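Local coordinates for aldehyde dehydrogenase (Trypanosoma brucei, PDB 5MYP), which probably oxidises aldehydes to carboxylic acids with NAD+ as the electron acceptor, as a glycosomal member of the aldehyde dehydrogenase family, at the interface of chains A and B. Residues are numbered along the deposited sequence; one frame, centred on the assembly and turned at random. Chains: chain A/B, Aldehyde dehydrogenase.

The interface of chains A and B. Residues chain A 405, 409; chain B 114, 457, 459, 461.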
ATOM      1  N   ILE A 405      16.311 -24.091  -8.793  1.00 22.12           N
ATOM      2  CA  ILE A 405      15.224 -23.431  -8.056  1.00 22.16           C
ATOM      3  C   ILE A 405      15.591 -21.972  -7.774  1.00 22.79           C
ATOM      4  O   ILE A 405      14.783 -21.070  -8.014  1.00 21.73           O
ATOM      5  CB  ILE A 405      14.898 -24.175  -6.734  1.00 21.90           C
ATOM      6  CG1 ILE A 405      14.314 -25.567  -7.030  1.00 21.72           C
ATOM      7  CG2 ILE A 405      13.927 -23.370  -5.867  1.00 21.86           C
ATOM      8  CD1 ILE A 405      14.451 -26.553  -5.886  1.00 21.50           C
ATOM      9  N   GLU A 409      13.595 -18.609  -9.157  1.00 18.90           N
ATOM     10  CA  GLU A 409      13.124 -17.633  -8.157  1.00 18.76           C
ATOM     11  C   GLU A 409      13.684 -16.233  -8.401  1.00 18.42           C
ATOM     12  O   GLU A 409      12.941 -15.253  -8.442  1.00 17.84           O
ATOM     13  CB  GLU A 409      13.520 -18.066  -6.739  1.00 19.07           C
ATOM     14  CG  GLU A 409      12.711 -19.218  -6.169  1.00 19.53           C
ATOM     15  CD  GLU A 409      13.226 -19.704  -4.821  1.00 19.91           C
ATOM     16  OE1 GLU A 409      14.068 -19.016  -4.193  1.00 19.86           O
ATOM     17  OE2 GLU A 409      12.780 -20.778  -4.371  1.00 20.57           O
TER
ATOM     18  N   GLN B 114      11.128 -13.059   0.624  1.00 18.62           N
ATOM     19  CA  GLN B 114      12.166 -12.429  -0.196  1.00 18.59           C
ATOM     20  C   GLN B 114      11.698 -11.042  -0.605  1.00 18.31           C
ATOM     21  O   GLN B 114      10.496 -10.783  -0.663  1.00 18.45           O
ATOM     22  CB  GLN B 114      12.462 -13.262  -1.448  1.00 19.00           C
ATOM     23  CG  GLN B 114      13.021 -14.647  -1.157  1.00 19.39           C
ATOM     24  CD  GLN B 114      13.298 -15.467  -2.410  1.00 19.93           C
ATOM     25  OE1 GLN B 114      13.093 -15.015  -3.539  1.00 20.42           O
ATOM     26  NE2 GLN B 114      13.768 -16.689  -2.211  1.00 20.66           N
ATOM     27  N   ARG B 457       7.923 -10.986  -1.286  1.00 13.50           N
ATOM     28  CA  ARG B 457       7.473 -12.163  -2.018  1.00 13.76           C
ATOM     29  C   ARG B 457       7.647 -13.424  -1.160  1.00 14.03           C
ATOM     30  O   ARG B 457       8.776 -13.861  -0.934  1.00 13.81           O
ATOM     31  CB  ARG B 457       8.296 -12.296  -3.294  1.00 13.74           C
ATOM     32  CG  ARG B 457       7.831 -13.379  -4.256  1.00 13.70           C
ATOM     33  CD  ARG B 457       8.888 -13.590  -5.321  1.00 13.75           C
ATOM     34  NE  ARG B 457       8.428 -14.334  -6.495  1.00 13.59           N
ATOM     35  CZ  ARG B 457       9.230 -14.794  -7.456  1.00 13.47           C
ATOM     36  NH1 ARG B 457      10.548 -14.606  -7.389  1.00 13.67           N
ATOM     37  NH2 ARG B 457       8.720 -15.457  -8.492  1.00 13.39           N
ATOM     38  N   VAL B 459       7.945 -17.268  -0.156  1.00 15.25           N
ATOM     39  CA  VAL B 459       8.429 -18.478  -0.809  1.00 16.00           C
ATOM     40  C   VAL B 459       8.247 -19.644   0.157  1.00 16.79           C
ATOM     41  O   VAL B 459       8.674 -19.556   1.306  1.00 16.55           O
ATOM     42  CB  VAL B 459       9.912 -18.348  -1.223  1.00 15.88           C
ATOM     43  CG1 VAL B 459      10.416 -19.635  -1.867  1.00 16.01           C
ATOM     44  CG2 VAL B 459      10.087 -17.178  -2.178  1.00 15.83           C
ATOM     45  N   ARG B 461       9.000 -23.768   0.342  1.00 20.15           N
ATOM     46  CA  ARG B 461       9.686 -24.903  -0.281  1.00 20.85           C
ATOM     47  C   ARG B 461       9.312 -26.197   0.428  1.00 21.35           C
ATOM     48  O   ARG B 461       9.490 -26.316   1.638  1.00 20.59           O
ATOM     49  CB  ARG B 461      11.203 -24.693  -0.287  1.00 21.24           C
ATOM     50  CG  ARG B 461      11.625 -23.338  -0.827  1.00 21.60           C
ATOM     51  CD  ARG B 461      13.029 -23.357  -1.422  1.00 22.11           C
ATOM     52  NE  ARG B 461      13.476 -22.010  -1.798  1.00 22.11           N
ATOM     53  CZ  ARG B 461      13.927 -21.084  -0.949  1.00 22.54           C
ATOM     54  NH1 ARG B 461      14.008 -21.325   0.356  1.00 22.60           N
ATOM     55  NH2 ARG B 461      14.301 -19.893  -1.397  1.00 22.34           N
TER
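A:Glu409, on helix 402-411, pushes its carboxylate against B:Arg461 of strand 454-461, and the pair forms a side-on, two-pronged salt bridge. B:Arg461 NE donates to A:Glu409 OE2 at 2.9 Å, and B:Arg461 NH2 donates to A:Glu409 OE1, also at 2.9 Å, the latter nearly straight (171° at the hydrogen). Both oxygens use their syn lone pairs, and the two planes lie only 24° apart, the geometry expected of a paired carboxylate and guanidinium. With CG anti to the carbonyl carbon and the chain extended beyond it, A:Glu409 carries its carboxylate away from the helix to this partner.

B:Gln114, from strand 110-117, adds a further bond: its amide NE2 lies 3.1 Å from A:Glu409 OE1. This donor comes from above the carboxylate plane, with the amide turned 58° against it, so OE1 accepts N-H groups from different directions, which should resist rotation of the carboxylate. B:Val459 sets CG1 over one face of the B:Arg461 guanidinium, near its rim, and also 3.6 Å from A:Glu409 OE2, thereby bordering the ion pair with a methyl group.

The patch belongs to a two-fold symmetric interface and therefore recurs with the chains exchanged; its cross-chain bonds probably help hold the dimer. Its centre lies about 29 Å from the predicted active-site residue B:Glu223. Near the helix end, B:Arg457 NH1 donates in its guanidinium plane to the backbone carbonyl O of A:Glu409 at 2.7 Å.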